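Local coordinates for Sso-CP2 metallo-carboxypetidase (Sulfolobus solfataricus, PDB 4MMO), which probably acts as a zinc-dependent carboxypeptidase of the M20 family, hydrolysing peptides, and forms an assembly of two subunits, at residues Gly181-Glu186 with Leu308-Val313; Val188-Thr193 with Val300-Phe305; Leu196-Ala201 with Ser296-Pro301; Ile209-Ile214 with Ala332-Glu337. All coordinates share one frame; numbering follows the deposited sequence.

Interaction 1 of 4, residues Gly181-Glu186 with Leu308-Val313; sequences GLLYVE and LDFRLV. With SO4 (sulfate ion), chain D.
Six main-chain hydrogen bonds tie 181-186 to 308-313, two for each of the antiparallel pairs Gly181 with Leu312, Leu183 with Phe310 and Val185 with Leu308. The straightest runs from Leu308 N to Val185 O (2.7 Å, 175° at the hydrogen), nearly along the C=O axis. Between these pairs, CA-H groups such as that of Leu182 approach carbonyl oxygens, here Phe310 O at 3.3 Å. Gly181 suits its place because a CB would crowd Leu312 CB.

The apolar face carries Leu183, Val185, Leu308, Phe310 and Leu312. Leu183 CD2 meets Phe310 CD1 at 4.0 Å, side by side, and Val185 CG2 comes to the edge of the same ring. Helix 318-331 packs on Leu183 and Leu312, so the pair belongs to a two-layer alpha/beta arrangement within the M20 dimerisation region.

The other face is more polar. Tyr184 CD1 lies 3.7 Å from Asp309 CB, ring and carboxylate planes turned 47° apart. Leu182 CD1 lies over one face of the Arg311 guanidinium, toward its rim. A bend at chi2 (-73°) brings Arg311 NE to Asp309 OD2 in a weak salt bridge of 3.4 Å, while Asn283 holds Asp309 OD1. Arg311 NH1 donates to O4 of a sulfate, probably a crystallisation component, at 2.7 Å, and NH2 bonds Ser198 of the second subunit. An alanine at Arg311 would lose the bonds of NE, NH1 and NH2 and would probably loosen the subunit contact.

Interaction 2 of 4, residues Val188-Thr193 with Val300-Phe305; sequences VLDYGT and VPHRAF
The guanidinium of Arg303 has Val188 CG1 over one face, 3.5 Å above the plane, and Asp190 OD2 at its edge. The imidazole of His302 carries Thr193 O over one face, toward the rim, and has the Asp190 carboxylate at its edge. Asp190 thus accepts from two flat donors at once. Its OD2 accepts Arg303 NH1 at 2.6 Å through the anti lone pair, in a salt bridge whose carboxylate and guanidinium planes stand 71° apart. Its OD1 takes the ND1-H of His302 at 3.0 Å, from above the carboxylate plane though within the ring plane. Arg303 reaches Asp190 with its chain extended from CG to NE, whereas His302 CG sits in the crowded position between backbone N and carbonyl carbon (chi1 69°).

These side chains close the end of an antiparallel pair of the dimerisation-region sheet: Leu189 and Ala304 exchange two backbone bonds, and Tyr191 N continues the pattern to His302 O at 2.7 Å. An alanine at Asp190 would remove both carboxylate bonds and is likely to leave Arg303 and His302 less firmly placed. On the opposite face of the sheet, Leu189 and small Ala304 pack on Leu211 of helix 207-218, while Lys262 of the second subunit bonds Asp190 O.

Interaction 3 of 4, residues Leu196-Ala201 with Ser296-Pro301; sequences LHSSNA and SKTIVP
Two backbone hydrogen bonds join Leu196 and Val300 as an antiparallel hydrogen-bonded pair. Leu196 N donates to Val300 O at 3.0 Å and 172°, in the carbonyl plane; the return bond, Val300 N to Leu196 O, is shorter at 2.7 Å and more bent. Beside them the Val300 side chain does most of the apolar work. Its CG2, anti to the carbonyl carbon, lies 3.8 Å from Ser198 CA and 4.2 Å from Ala201 CB, a compact branched group fitting against a tight turn. His197 CE1 approaches Thr298 CG2 at 4.0 Å, the two side chains crossing obliquely.

The turn itself is fixed one shell out. Residues 198-200 form a 3-10 segment, and His197 O accepts both Asn200 N and Asn200 ND2, the latter at 3.0 Å on a lone pair. Asparagine suits the spot because its amide can reach back along the turn to the same oxygen.

Beyond lies the second subunit: its Asp309 bonds Ser198 OG, reciprocating the Arg311 contact of 308-313, and its Tyr184 OH bonds Lys297 O. Hydroxyl and carbonyl groups here thus probably match the polar Asp309 and Arg311 surface of the second subunit, consistent with a polar rather than greasy part of the dimer contact.

Interaction 4 of 4, residues Ile209-Ile214 with Ala332-Glu337; sequences IDLAKI and AGFNGE. With SO4 (sulfate ion), chain G.
No hydrogen bond crosses this contact; a single methyl, Ile214 CD1, carries most of it. With CG1 anti to the carbonyl carbon (chi1 -71°) and chi2 at -68°, that methyl leaves the helix and settles on the loop, 3.3 Å from Ala332 O and 3.7 Å from Ala332 CB. It also touches Phe334 CB, at 4.1 Å. A beta-branched isoleucine gives both a stiff stem and a reaching arm, while the small Ala332 lets the arm approach the backbone.

Phe334, its CG anti to the backbone N, turns the edge of its ring to the helix, meeting Leu211 CD1 at CE1 (4.3 Å). Leu187 and Leu189 of strand 178-190 and Leu329 of helix 318-331 also pack on Phe334. Gly336 N lies over one ring face; a CB on that glycine would be crowded by Phe334 CZ.

On another side of helix 207-218, Lys213 NZ donates to O1 of a sulfate, probably from the crystallisation liquor, at 2.9 Å and to backbone oxygens of Ser216 and Val219 of the second subunit, and Ala212 packs on its own counterpart there. Gly333, the first residue to leave helical phi/psi after helix 318-331, takes the positive phi (73°) of a Schellman motif, a conformation that suits glycine. What follows is a helix-to-strand connection leading into strand 337-348, packed against helix 207-218, which meets the second subunit, within the alpha/beta dimerisation region of this M20 peptidase.

How the interactions relate
Interactions 1 and 2 hold the same two strands, 178-190 and 299-312, at centres 24 Å apart. Interaction 1 is buried and joined by six main-chain hydrogen bonds; interaction 2, where strand 178-190 ends and near the start of strand 299-312, is partly buried and adds carboxylate-centred polar bonds. Interaction 3 pairs the start of strand 299-312 with the short 196-197 strand and shares Val300 and Pro301 with interaction 2. Across the dimer, residues of 196-201 and 296-301 meet the polar face of interaction 1 in the other subunit. Interaction 4, mostly apolar and without a hydrogen bond between its segments, joins helix to loop and is tied to interaction 2 through Tyr191 with Asp210 and Val188 with Glu337.

Interaction 1 of 4, residues Gly181-Glu186 with Leu308-Val313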
# COMPACT_ATOMS: atom_id res chain seq x y z
N GLY A 181 2.68 -10.44 -23.55
CA GLY A 181 2.48 -9.01 -23.69
C GLY A 181 2.34 -8.37 -22.33
O GLY A 181 2.44 -9.05 -21.31
N LEU A 182 2.10 -7.06 -22.31
CA LEU A 182 2.04 -6.34 -21.05
C LEU A 182 1.19 -5.07 -21.12
O LEU A 182 1.19 -4.37 -22.12
CB LEU A 182 3.45 -5.99 -20.59
CG LEU A 182 3.59 -5.38 -19.19
CD1 LEU A 182 2.99 -6.28 -18.13
CD2 LEU A 182 5.06 -5.13 -18.90
N LEU A 183 0.49 -4.80 -20.02
CA LEU A 183 -0.26 -3.57 -19.84
C LEU A 183 -0.17 -3.14 -18.38
O LEU A 183 -0.75 -3.80 -17.51
CB LEU A 183 -1.73 -3.77 -20.23
CG LEU A 183 -2.65 -2.57 -20.02
CD1 LEU A 183 -2.28 -1.43 -20.96
CD2 LEU A 183 -4.11 -2.94 -20.19
N TYR A 184 0.56 -2.06 -18.11
CA TYR A 184 0.59 -1.47 -16.78
C TYR A 184 -0.55 -0.47 -16.65
O TYR A 184 -0.79 0.32 -17.56
CB TYR A 184 1.90 -0.72 -16.51
CG TYR A 184 3.12 -1.59 -16.31
CD1 TYR A 184 3.17 -2.52 -15.28
CD2 TYR A 184 4.24 -1.45 -17.12
CE1 TYR A 184 4.28 -3.31 -15.09
CE2 TYR A 184 5.36 -2.23 -16.93
CZ TYR A 184 5.38 -3.16 -15.91
OH TYR A 184 6.50 -3.94 -15.73
N VAL A 185 -1.23 -0.50 -15.51
CA VAL A 185 -2.32 0.43 -15.25
C VAL A 185 -2.28 0.91 -13.81
O VAL A 185 -1.99 0.14 -12.90
CB VAL A 185 -3.69 -0.22 -15.54
CG1 VAL A 185 -4.84 0.66 -15.05
CG2 VAL A 185 -3.83 -0.50 -17.02
N GLU A 186 -2.56 2.19 -13.62
CA GLU A 186 -2.73 2.75 -12.29
C GLU A 186 -4.12 3.34 -12.15
O GLU A 186 -4.56 4.13 -12.98
CB GLU A 186 -1.69 3.83 -12.02
CG GLU A 186 -1.92 4.54 -10.69
CD GLU A 186 -0.70 5.27 -10.19
OE1 GLU A 186 0.00 5.90 -11.02
OE2 GLU A 186 -0.43 5.22 -8.97
N LEU A 308 -1.81 -2.10 -11.46
CA LEU A 308 -2.10 -3.41 -12.05
C LEU A 308 -1.21 -3.65 -13.25
O LEU A 308 -0.93 -2.74 -14.02
CB LEU A 308 -3.56 -3.48 -12.50
CG LEU A 308 -4.63 -3.04 -11.51
CD1 LEU A 308 -5.97 -2.90 -12.21
CD2 LEU A 308 -4.73 -4.02 -10.36
N ASP A 309 -0.75 -4.89 -13.39
CA ASP A 309 -0.09 -5.33 -14.60
C ASP A 309 -0.83 -6.53 -15.16
O ASP A 309 -1.18 -7.46 -14.42
CB ASP A 309 1.39 -5.65 -14.35
CG ASP A 309 1.59 -6.94 -13.58
OD1 ASP A 309 1.31 -6.97 -12.37
OD2 ASP A 309 2.04 -7.93 -14.20
N PHE A 310 -1.11 -6.49 -16.46
CA PHE A 310 -1.75 -7.60 -17.16
C PHE A 310 -0.71 -8.26 -18.06
O PHE A 310 -0.16 -7.60 -18.95
CB PHE A 310 -2.89 -7.11 -18.05
CG PHE A 310 -4.06 -6.51 -17.30
CD1 PHE A 310 -4.03 -5.19 -16.90
CD2 PHE A 310 -5.19 -7.26 -17.05
CE1 PHE A 310 -5.11 -4.63 -16.23
CE2 PHE A 310 -6.27 -6.71 -16.38
CZ PHE A 310 -6.23 -5.39 -15.97
N ARG A 311 -0.43 -9.54 -17.85
CA ARG A 311 0.42 -10.29 -18.77
C ARG A 311 -0.47 -10.91 -19.83
O ARG A 311 -1.48 -11.53 -19.51
CB ARG A 311 1.20 -11.38 -18.04
CG ARG A 311 2.07 -10.87 -16.91
CD ARG A 311 3.29 -10.14 -17.43
NE ARG A 311 4.06 -9.58 -16.32
CZ ARG A 311 5.34 -9.22 -16.39
NH1 ARG A 311 6.01 -9.36 -17.52
NH2 ARG A 311 5.94 -8.72 -15.32
N LEU A 312 -0.09 -10.75 -21.09
CA LEU A 312 -0.94 -11.13 -22.21
C LEU A 312 -0.32 -12.25 -23.05
O LEU A 312 0.90 -12.44 -23.06
CB LEU A 312 -1.20 -9.91 -23.08
CG LEU A 312 -1.78 -8.71 -22.34
CD1 LEU A 312 -1.83 -7.48 -23.24
CD2 LEU A 312 -3.17 -9.04 -21.81
N VAL A 313 -1.18 -12.97 -23.75
CA VAL A 313 -0.75 -14.05 -24.63
C VAL A 313 -1.43 -13.86 -25.99
O VAL A 313 -2.43 -13.15 -26.08
CB VAL A 313 -1.11 -15.44 -24.05
CG1 VAL A 313 -0.44 -15.63 -22.70
CG2 VAL A 313 -2.62 -15.60 -23.92
S SO4 D . 9.87 -8.53 -17.45
O1 SO4 D . 9.58 -7.74 -16.26
O2 SO4 D . 10.74 -7.77 -18.37
O3 SO4 D . 10.43 -9.79 -16.96
O4 SO4 D . 8.63 -8.84 -18.17

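Interaction 2 of 4, residues Val188-Thr193 with Val300-Phe305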
# COMPACT_ATOMS: atom_id res chain seq x y z
N VAL A 188 -6.65 5.55 -9.68
CA VAL A 188 -6.59 6.53 -8.60
C VAL A 188 -7.97 7.07 -8.29
O VAL A 188 -8.74 7.42 -9.19
CB VAL A 188 -5.66 7.71 -8.96
CG1 VAL A 188 -5.56 8.68 -7.79
CG2 VAL A 188 -4.28 7.20 -9.35
N LEU A 189 -8.28 7.12 -7.00
CA LEU A 189 -9.49 7.78 -6.51
C LEU A 189 -9.06 8.91 -5.60
O LEU A 189 -8.14 8.75 -4.79
CB LEU A 189 -10.37 6.80 -5.73
CG LEU A 189 -10.92 5.60 -6.48
CD1 LEU A 189 -11.76 4.75 -5.53
CD2 LEU A 189 -11.75 6.03 -7.67
N ASP A 190 -9.70 10.07 -5.75
CA ASP A 190 -9.45 11.21 -4.88
C ASP A 190 -10.78 11.89 -4.60
O ASP A 190 -11.36 12.51 -5.49
CB ASP A 190 -8.46 12.17 -5.54
CG ASP A 190 -7.78 13.07 -4.53
OD1 ASP A 190 -8.42 13.45 -3.54
OD2 ASP A 190 -6.59 13.40 -4.73
N TYR A 191 -11.26 11.75 -3.37
CA TYR A 191 -12.62 12.16 -3.02
C TYR A 191 -12.69 13.50 -2.29
O TYR A 191 -13.77 14.06 -2.12
CB TYR A 191 -13.28 11.09 -2.14
CG TYR A 191 -13.75 9.85 -2.87
CD1 TYR A 191 -13.61 9.72 -4.25
CD2 TYR A 191 -14.33 8.80 -2.17
CE1 TYR A 191 -14.05 8.58 -4.91
CE2 TYR A 191 -14.77 7.66 -2.82
CZ TYR A 191 -14.62 7.56 -4.19
OH TYR A 191 -15.06 6.42 -4.84
N GLY A 192 -11.55 14.01 -1.85
CA GLY A 192 -11.52 15.27 -1.13
C GLY A 192 -10.12 15.84 -1.06
O GLY A 192 -9.17 15.27 -1.61
N THR A 193 -9.98 16.96 -0.36
CA THR A 193 -8.71 17.67 -0.28
C THR A 193 -7.85 17.16 0.87
O THR A 193 -6.62 17.29 0.84
CB THR A 193 -8.93 19.18 -0.09
OG1 THR A 193 -9.78 19.40 1.05
CG2 THR A 193 -9.58 19.79 -1.32
N VAL A 300 -10.83 8.75 7.65
CA VAL A 300 -11.30 8.40 6.31
C VAL A 300 -10.30 9.01 5.33
O VAL A 300 -10.23 10.24 5.23
CB VAL A 300 -12.70 8.97 6.00
CG1 VAL A 300 -13.18 8.47 4.63
CG2 VAL A 300 -13.69 8.58 7.08
N PRO A 301 -9.52 8.17 4.62
CA PRO A 301 -8.57 8.79 3.69
C PRO A 301 -9.30 9.40 2.51
O PRO A 301 -10.42 8.98 2.21
CB PRO A 301 -7.70 7.61 3.24
CG PRO A 301 -8.00 6.50 4.22
CD PRO A 301 -9.42 6.70 4.60
N HIS A 302 -8.70 10.39 1.86
CA HIS A 302 -9.36 11.05 0.73
C HIS A 302 -8.88 10.48 -0.59
O HIS A 302 -9.50 10.69 -1.64
CB HIS A 302 -9.14 12.57 0.79
CG HIS A 302 -7.73 12.99 0.51
ND1 HIS A 302 -7.26 13.22 -0.76
CD2 HIS A 302 -6.69 13.23 1.35
CE1 HIS A 302 -5.99 13.59 -0.69
NE2 HIS A 302 -5.62 13.59 0.58
N ARG A 303 -7.79 9.72 -0.54
CA ARG A 303 -7.14 9.21 -1.74
C ARG A 303 -6.79 7.73 -1.61
O ARG A 303 -6.38 7.27 -0.55
CB ARG A 303 -5.87 10.03 -2.00
CG ARG A 303 -5.32 9.93 -3.41
CD ARG A 303 -4.22 10.97 -3.63
NE ARG A 303 -3.49 10.76 -4.87
CZ ARG A 303 -3.78 11.32 -6.04
NH1 ARG A 303 -4.81 12.16 -6.16
NH2 ARG A 303 -3.04 11.05 -7.10
N ALA A 304 -6.95 7.00 -2.71
CA ALA A 304 -6.55 5.60 -2.80
C ALA A 304 -6.09 5.31 -4.22
O ALA A 304 -6.72 5.76 -5.18
CB ALA A 304 -7.70 4.69 -2.43
N PHE A 305 -5.00 4.57 -4.37
CA PHE A 305 -4.57 4.14 -5.69
C PHE A 305 -4.04 2.71 -5.71
O PHE A 305 -3.57 2.19 -4.69
CB PHE A 305 -3.53 5.11 -6.28
CG PHE A 305 -2.27 5.22 -5.48
CD1 PHE A 305 -2.19 6.10 -4.41
CD2 PHE A 305 -1.16 4.46 -5.80
CE1 PHE A 305 -1.03 6.22 -3.67
CE2 PHE A 305 0.01 4.57 -5.06
CZ PHE A 305 0.07 5.45 -4.00

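Interaction 3 of 4, residues Leu196-Ala201 with Ser296-Pro301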
# COMPACT_ATOMS: atom_id res chain seq x y z
N LEU A 196 -10.09 12.82 6.71
CA LEU A 196 -11.08 13.20 7.71
C LEU A 196 -10.97 12.30 8.92
O LEU A 196 -10.47 11.18 8.83
CB LEU A 196 -12.48 13.07 7.14
CG LEU A 196 -12.71 13.69 5.76
CD1 LEU A 196 -14.15 13.48 5.33
CD2 LEU A 196 -12.35 15.16 5.76
N HIS A 197 -11.45 12.80 10.05
CA HIS A 197 -11.61 11.98 11.24
C HIS A 197 -12.64 10.90 10.90
O HIS A 197 -13.72 11.21 10.39
CB HIS A 197 -12.09 12.86 12.41
CG HIS A 197 -12.10 12.17 13.74
ND1 HIS A 197 -12.13 10.80 13.88
CD2 HIS A 197 -12.09 12.67 15.00
CE1 HIS A 197 -12.13 10.48 15.16
NE2 HIS A 197 -12.12 11.60 15.86
N SER A 198 -12.30 9.65 11.16
CA SER A 198 -13.17 8.52 10.83
C SER A 198 -14.54 8.61 11.47
O SER A 198 -15.47 7.92 11.05
CB SER A 198 -12.50 7.18 11.19
OG SER A 198 -12.55 6.95 12.58
N SER A 199 -14.68 9.46 12.48
CA SER A 199 -15.99 9.71 13.10
C SER A 199 -17.00 10.25 12.08
O SER A 199 -18.21 10.18 12.30
CB SER A 199 -15.85 10.67 14.27
OG SER A 199 -15.34 11.92 13.85
N ASN A 200 -16.50 10.79 10.97
CA ASN A 200 -17.35 11.28 9.89
C ASN A 200 -17.75 10.20 8.88
O ASN A 200 -18.48 10.48 7.93
CB ASN A 200 -16.65 12.42 9.14
CG ASN A 200 -16.46 13.64 10.00
OD1 ASN A 200 -17.40 14.42 10.21
ND2 ASN A 200 -15.25 13.83 10.51
N ALA A 201 -17.29 8.97 9.10
CA ALA A 201 -17.47 7.88 8.13
C ALA A 201 -18.91 7.71 7.62
O ALA A 201 -19.11 7.38 6.45
CB ALA A 201 -16.95 6.57 8.71
N SER A 296 -2.33 3.02 15.99
CA SER A 296 -3.62 3.32 15.39
C SER A 296 -3.82 4.81 15.13
O SER A 296 -3.67 5.63 16.03
CB SER A 296 -4.74 2.82 16.31
N LYS A 297 -4.15 5.13 13.88
CA LYS A 297 -4.61 6.46 13.51
C LYS A 297 -5.93 6.28 12.78
O LYS A 297 -6.01 5.53 11.81
CB LYS A 297 -3.60 7.16 12.62
CG LYS A 297 -4.14 8.41 11.93
CD LYS A 297 -3.09 9.02 11.02
CE LYS A 297 -3.41 10.47 10.71
NZ LYS A 297 -2.39 11.08 9.82
N THR A 298 -6.96 6.98 13.24
CA THR A 298 -8.31 6.77 12.73
C THR A 298 -8.75 7.90 11.79
O THR A 298 -8.93 9.04 12.19
CB THR A 298 -9.32 6.60 13.89
OG1 THR A 298 -10.65 6.58 13.37
CG2 THR A 298 -9.19 7.73 14.92
N ILE A 299 -8.91 7.55 10.51
CA ILE A 299 -9.29 8.52 9.50
C ILE A 299 -10.10 7.90 8.36
O ILE A 299 -10.06 6.69 8.15
CB ILE A 299 -8.05 9.16 8.84
CG1 ILE A 299 -7.06 8.08 8.39
CG2 ILE A 299 -7.36 10.12 9.80
CD1 ILE A 299 -6.09 8.54 7.31
N VAL A 300 -10.83 8.75 7.65
CA VAL A 300 -11.30 8.40 6.31
C VAL A 300 -10.30 9.01 5.33
O VAL A 300 -10.23 10.24 5.23
CB VAL A 300 -12.70 8.97 6.00
CG1 VAL A 300 -13.18 8.47 4.63
CG2 VAL A 300 -13.69 8.58 7.08
N PRO A 301 -9.52 8.17 4.62
CA PRO A 301 -8.57 8.79 3.69
C PRO A 301 -9.30 9.40 2.51
O PRO A 301 -10.42 8.98 2.21
CB PRO A 301 -7.70 7.61 3.24
CG PRO A 301 -8.00 6.50 4.22
CD PRO A 301 -9.42 6.70 4.60

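Interaction 4 of 4, residues Ile209-Ile214 with Ala332-Glu337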
# COMPACT_ATOMS: atom_id res chain seq x y z
N ILE A 209 -12.21 1.39 0.48
CA ILE A 209 -13.18 0.33 0.31
C ILE A 209 -13.70 0.31 -1.13
O ILE A 209 -13.84 -0.76 -1.72
CB ILE A 209 -14.36 0.44 1.33
CG1 ILE A 209 -15.35 -0.72 1.17
CG2 ILE A 209 -15.10 1.75 1.17
CD1 ILE A 209 -14.76 -2.05 1.53
N ASP A 210 -13.97 1.49 -1.68
CA ASP A 210 -14.49 1.58 -3.04
C ASP A 210 -13.50 0.98 -4.03
O ASP A 210 -13.89 0.19 -4.89
CB ASP A 210 -14.80 3.03 -3.42
CG ASP A 210 -16.07 3.55 -2.77
OD1 ASP A 210 -16.80 2.74 -2.14
OD2 ASP A 210 -16.36 4.76 -2.90
N LEU A 211 -12.23 1.34 -3.90
CA LEU A 211 -11.21 0.83 -4.81
C LEU A 211 -10.97 -0.66 -4.58
O LEU A 211 -10.78 -1.41 -5.54
CB LEU A 211 -9.91 1.62 -4.65
CG LEU A 211 -8.82 1.31 -5.69
CD1 LEU A 211 -9.33 1.51 -7.12
CD2 LEU A 211 -7.59 2.18 -5.44
N ALA A 212 -10.98 -1.09 -3.32
CA ALA A 212 -10.86 -2.51 -3.00
C ALA A 212 -11.98 -3.28 -3.67
O ALA A 212 -11.77 -4.39 -4.18
CB ALA A 212 -10.90 -2.73 -1.49
N LYS A 213 -13.17 -2.70 -3.68
CA LYS A 213 -14.32 -3.35 -4.31
C LYS A 213 -14.13 -3.42 -5.82
O LYS A 213 -14.47 -4.43 -6.43
CB LYS A 213 -15.61 -2.62 -3.95
CG LYS A 213 -16.35 -3.24 -2.77
CD LYS A 213 -17.33 -2.28 -2.12
CE LYS A 213 -17.93 -2.88 -0.85
NZ LYS A 213 -18.65 -4.16 -1.11
N ILE A 214 -13.58 -2.36 -6.40
CA ILE A 214 -13.35 -2.29 -7.84
C ILE A 214 -12.40 -3.40 -8.29
O ILE A 214 -12.74 -4.18 -9.19
CB ILE A 214 -12.75 -0.93 -8.25
CG1 ILE A 214 -13.81 0.18 -8.13
CG2 ILE A 214 -12.19 -0.97 -9.67
CD1 ILE A 214 -14.95 0.09 -9.12
N ALA A 332 -18.61 -0.97 -13.28
CA ALA A 332 -18.33 -1.18 -11.86
C ALA A 332 -18.45 0.12 -11.08
O ALA A 332 -18.21 0.16 -9.87
CB ALA A 332 -16.94 -1.78 -11.68
N GLY A 333 -18.82 1.20 -11.77
CA GLY A 333 -19.03 2.49 -11.13
C GLY A 333 -17.73 3.16 -10.72
O GLY A 333 -17.70 3.90 -9.73
N PHE A 334 -16.67 2.91 -11.48
CA PHE A 334 -15.38 3.52 -11.18
C PHE A 334 -15.45 5.02 -11.40
O PHE A 334 -15.91 5.49 -12.44
CB PHE A 334 -14.28 2.90 -12.05
CG PHE A 334 -12.91 3.49 -11.81
CD1 PHE A 334 -12.22 3.23 -10.65
CD2 PHE A 334 -12.33 4.32 -12.76
CE1 PHE A 334 -10.96 3.77 -10.43
CE2 PHE A 334 -11.08 4.87 -12.55
CZ PHE A 334 -10.39 4.59 -11.38
N ASN A 335 -15.01 5.78 -10.40
CA ASN A 335 -15.10 7.23 -10.42
C ASN A 335 -13.75 7.84 -10.08
O ASN A 335 -13.55 8.35 -8.98
CB ASN A 335 -16.16 7.71 -9.43
CG ASN A 335 -16.32 9.22 -9.43
OD1 ASN A 335 -15.96 9.89 -10.39
ND2 ASN A 335 -16.86 9.75 -8.34
N GLY A 336 -12.82 7.77 -11.02
CA GLY A 336 -11.49 8.30 -10.80
C GLY A 336 -10.64 8.28 -12.05
O GLY A 336 -11.14 8.14 -13.16
N GLU A 337 -9.33 8.40 -11.85
CA GLU A 337 -8.38 8.50 -12.95
C GLU A 337 -7.87 7.11 -13.33
O GLU A 337 -7.74 6.23 -12.47
CB GLU A 337 -7.20 9.38 -12.54
CG GLU A 337 -6.78 10.38 -13.59
CD GLU A 337 -5.46 11.05 -13.26
OE1 GLU A 337 -4.86 10.72 -12.22
OE2 GLU A 337 -5.01 11.91 -14.06
S SO4 G . -22.14 -4.50 -2.71
O1 SO4 G . -20.98 -3.62 -2.69
O2 SO4 G . -22.20 -5.19 -3.99
O3 SO4 G . -22.02 -5.49 -1.63
O4 SO4 G . -23.36 -3.72 -2.51